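Local coordinates for Lpg2148(MvcA) (Legionella pneumophila subsp. pneumophila str. Philadelphia 1, PDB 6K11), which probably acts as a deamidase-type effector that removes ubiquitin from the host conjugating enzyme UBE2N and so regulates its activity, at residues A[135-140]-A[186-191]. Residues are numbered along the deposited sequence; the frame is centred on the assembly and turned at random.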
ATOM      1  N   LEU A 135      21.577 -14.916  -4.014  1.00 38.92           N
ATOM      2  CA  LEU A 135      22.196 -15.629  -2.912  1.00 39.44           C
ATOM      3  C   LEU A 135      23.392 -14.810  -2.445  1.00 41.46           C
ATOM      4  O   LEU A 135      24.138 -14.272  -3.272  1.00 41.89           O
ATOM      5  CB  LEU A 135      22.644 -17.029  -3.365  1.00 38.30           C
ATOM      6  CG  LEU A 135      23.730 -17.719  -2.550  1.00 40.29           C
ATOM      7  CD1 LEU A 135      23.182 -18.108  -1.181  1.00 40.99           C
ATOM      8  CD2 LEU A 135      24.265 -18.939  -3.291  1.00 43.74           C
ATOM      9  N   VAL A 136      23.563 -14.686  -1.132  1.00 37.70           N
ATOM     10  CA  VAL A 136      24.689 -13.950  -0.557  1.00 36.89           C
ATOM     11  C   VAL A 136      25.500 -14.907   0.298  1.00 41.92           C
ATOM     12  O   VAL A 136      24.981 -15.479   1.266  1.00 38.88           O
ATOM     13  CB  VAL A 136      24.240 -12.742   0.281  1.00 39.47           C
ATOM     14  CG1 VAL A 136      25.447 -12.077   0.941  1.00 41.68           C
ATOM     15  CG2 VAL A 136      23.437 -11.733  -0.572  1.00 43.13           C
ATOM     16  N   LYS A 137      26.776 -15.062  -0.040  1.00 37.87           N
ATOM     17  CA  LYS A 137      27.709 -15.829   0.771  1.00 41.14           C
ATOM     18  C   LYS A 137      28.375 -14.887   1.767  1.00 46.56           C
ATOM     19  O   LYS A 137      28.952 -13.868   1.371  1.00 45.11           O
ATOM     20  CB  LYS A 137      28.750 -16.508  -0.115  1.00 42.58           C
ATOM     21  CG  LYS A 137      29.687 -17.397   0.619  1.00 45.26           C
ATOM     22  CD  LYS A 137      30.635 -18.057  -0.365  1.00 44.27           C
ATOM     23  CE  LYS A 137      31.985 -18.310   0.270  1.00 45.82           C
ATOM     24  NZ  LYS A 137      32.893 -18.998  -0.688  1.00 45.23           N
ATOM     25  N   THR A 138      28.281 -15.212   3.052  1.00 43.16           N
ATOM     26  CA  THR A 138      28.843 -14.356   4.087  1.00 50.60           C
ATOM     27  C   THR A 138      29.368 -15.191   5.244  1.00 52.75           C
ATOM     28  O   THR A 138      28.755 -16.188   5.642  1.00 49.59           O
ATOM     29  CB  THR A 138      27.816 -13.344   4.614  1.00 53.00           C
ATOM     30  OG1 THR A 138      28.365 -12.654   5.749  1.00 56.64           O
ATOM     31  CG2 THR A 138      26.517 -14.045   5.009  1.00 49.99           C
ATOM     32  N   LYS A 139      30.512 -14.775   5.775  1.00 54.88           N
ATOM     33  CA  LYS A 139      31.038 -15.386   6.983  1.00 57.19           C
ATOM     34  C   LYS A 139      30.088 -15.142   8.148  1.00 59.95           C
ATOM     35  O   LYS A 139      29.397 -14.120   8.214  1.00 59.84           O
ATOM     36  CB  LYS A 139      32.421 -14.817   7.307  1.00 60.42           C
ATOM     37  CG  LYS A 139      33.531 -15.308   6.373  1.00 60.08           C
ATOM     38  CD  LYS A 139      34.918 -15.011   6.944  1.00 66.96           C
ATOM     39  CE  LYS A 139      36.030 -15.648   6.103  1.00 66.90           C
ATOM     40  NZ  LYS A 139      35.780 -17.087   5.774  1.00 68.18           N
ATOM     41  N   ASN A 140      30.051 -16.107   9.069  1.00 57.88           N
ATOM     42  CA  ASN A 140      29.216 -15.967  10.254  1.00 62.00           C
ATOM     43  C   ASN A 140      29.553 -14.699  11.027  1.00 66.11           C
ATOM     44  O   ASN A 140      28.654 -14.034  11.554  1.00 66.14           O
ATOM     45  CB  ASN A 140      29.373 -17.200  11.144  1.00 60.04           C
ATOM     46  CG  ASN A 140      28.210 -17.389  12.083  1.00 66.06           C
ATOM     47  OD1 ASN A 140      27.752 -16.443  12.723  1.00 70.65           O
ATOM     48  ND2 ASN A 140      27.710 -18.617  12.162  1.00 66.10           N
ATOM     49  N   ILE A 186      31.492 -22.511  -3.442  1.00 42.94           N
ATOM     50  CA  ILE A 186      31.095 -21.310  -4.158  1.00 41.67           C
ATOM     51  C   ILE A 186      32.231 -20.301  -4.066  1.00 41.32           C
ATOM     52  O   ILE A 186      32.950 -20.253  -3.060  1.00 42.32           O
ATOM     53  CB  ILE A 186      29.763 -20.775  -3.595  1.00 39.49           C
ATOM     54  CG1 ILE A 186      28.666 -21.803  -3.902  1.00 42.92           C
ATOM     55  CG2 ILE A 186      29.411 -19.407  -4.182  1.00 41.40           C
ATOM     56  CD1 ILE A 186      27.301 -21.522  -3.312  1.00 40.08           C
ATOM     57  N   GLY A 187      32.426 -19.534  -5.141  1.00 45.14           N
ATOM     58  CA  GLY A 187      33.497 -18.556  -5.227  1.00 46.16           C
ATOM     59  C   GLY A 187      33.373 -17.366  -4.293  1.00 54.93           C
ATOM     60  O   GLY A 187      32.768 -17.460  -3.215  1.00 51.81           O
ATOM     61  N   ASP A 188      33.932 -16.223  -4.708  1.00 54.80           N
ATOM     62  CA  ASP A 188      34.060 -15.057  -3.842  1.00 55.04           C
ATOM     63  C   ASP A 188      33.358 -13.821  -4.381  1.00 53.64           C
ATOM     64  O   ASP A 188      33.636 -12.717  -3.903  1.00 55.17           O
ATOM     65  CB  ASP A 188      35.536 -14.725  -3.595  1.00 60.26           C
ATOM     66  CG  ASP A 188      36.348 -15.937  -3.212  1.00 62.30           C
ATOM     67  OD1 ASP A 188      36.034 -16.556  -2.173  1.00 66.45           O
ATOM     68  OD2 ASP A 188      37.301 -16.268  -3.953  1.00 69.00           O
ATOM     69  N   SER A 189      32.468 -13.962  -5.360  1.00 54.39           N
ATOM     70  CA  SER A 189      31.719 -12.804  -5.821  1.00 55.34           C
ATOM     71  C   SER A 189      30.797 -12.297  -4.712  1.00 55.52           C
ATOM     72  O   SER A 189      30.512 -12.995  -3.730  1.00 52.00           O
ATOM     73  CB  SER A 189      30.915 -13.139  -7.079  1.00 54.42           C
ATOM     74  OG  SER A 189      31.757 -13.694  -8.079  1.00 57.94           O
ATOM     75  N   ALA A 190      30.348 -11.049  -4.868  1.00 53.35           N
ATOM     76  CA  ALA A 190      29.551 -10.421  -3.818  1.00 55.19           C
ATOM     77  C   ALA A 190      28.196 -11.104  -3.666  1.00 50.26           C
ATOM     78  O   ALA A 190      27.742 -11.356  -2.545  1.00 53.35           O
ATOM     79  CB  ALA A 190      29.367  -8.932  -4.119  1.00 55.91           C
ATOM     80  N   GLU A 191      27.537 -11.392  -4.781  1.00 51.04           N
ATOM     81  CA  GLU A 191      26.229 -12.024  -4.797  1.00 51.29           C
ATOM     82  C   GLU A 191      26.157 -12.948  -6.000  1.00 49.91           C
ATOM     83  O   GLU A 191      26.912 -12.803  -6.965  1.00 49.67           O
ATOM     84  CB  GLU A 191      25.098 -10.998  -4.881  1.00 51.71           C
ATOM     85  CG  GLU A 191      25.196  -9.867  -3.880  1.00 56.58           C
ATOM     86  CD  GLU A 191      23.911  -9.065  -3.792  1.00 54.95           C
ATOM     87  OE1 GLU A 191      23.474  -8.790  -2.653  1.00 52.73           O
ATOM     88  OE2 GLU A 191      23.345  -8.721  -4.860  1.00 57.25           O
TER
HETATM   89  O   HOH W   1      27.979 -13.737  -2.206  1.00 48.79           O
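The backbones of 135-140 and 186-191 run nearest at Val-136 and Glu-191, whose CA atoms are 4.9 Å apart; the CA-H of Glu-191 faces Leu-135 O in a C-H...O contact. A water joins the backbones next to this point. It accepts from Lys-137 N at 2.8 Å and sits beside the carbonyls of Ser-189 and Ala-190.

Lys-137 has the largest share of the contact and makes both direct hydrogen bonds across it. Its CG is anti to the backbone N (chi1 -176°), which starts the chain toward the loop, and a bend at chi3 (149°) sets CE beside Gly-187 O. NZ donates to Ile-186 O at 2.7 Å and to Gly-187 O at 3.0 Å. It stands above the Ile-186 carbonyl plane, 44° out of it, and is tilted from that of Gly-187. CD also passes beside Gly-187 O. NZ also bonds Phe-183 O, in helix 176-185, and has a cation-pi contact with the Phe-183 ring. The carboxylate of Asp-188 is near, but NZ to OD1 is 4.2 Å, too long for a salt bridge.

Leu-135 and Ile-186 meet tip to tip, CD2 to CD1 at 4.0 Å. Both also touch Leu-155 of strand 152-155 and Ile-214 of helix 206-220. Val-136 and Glu-191 lie side by side and point the same way, with Val-136 CG2 3.6 Å from Glu-191 OE1. That oxygen forms a salt bridge with Lys-152.

The contact lies in the MvcA insertion domain. It joins a strand of the mixed sheet to the loop between helix 176-185 and strand 192-193. Three carbonyls, one from the last turn of helix 176-185 and two from the loop after it, gather on one ammonium group. They probably stabilise its positive charge, and Asp-188 may add a weaker electrostatic pull.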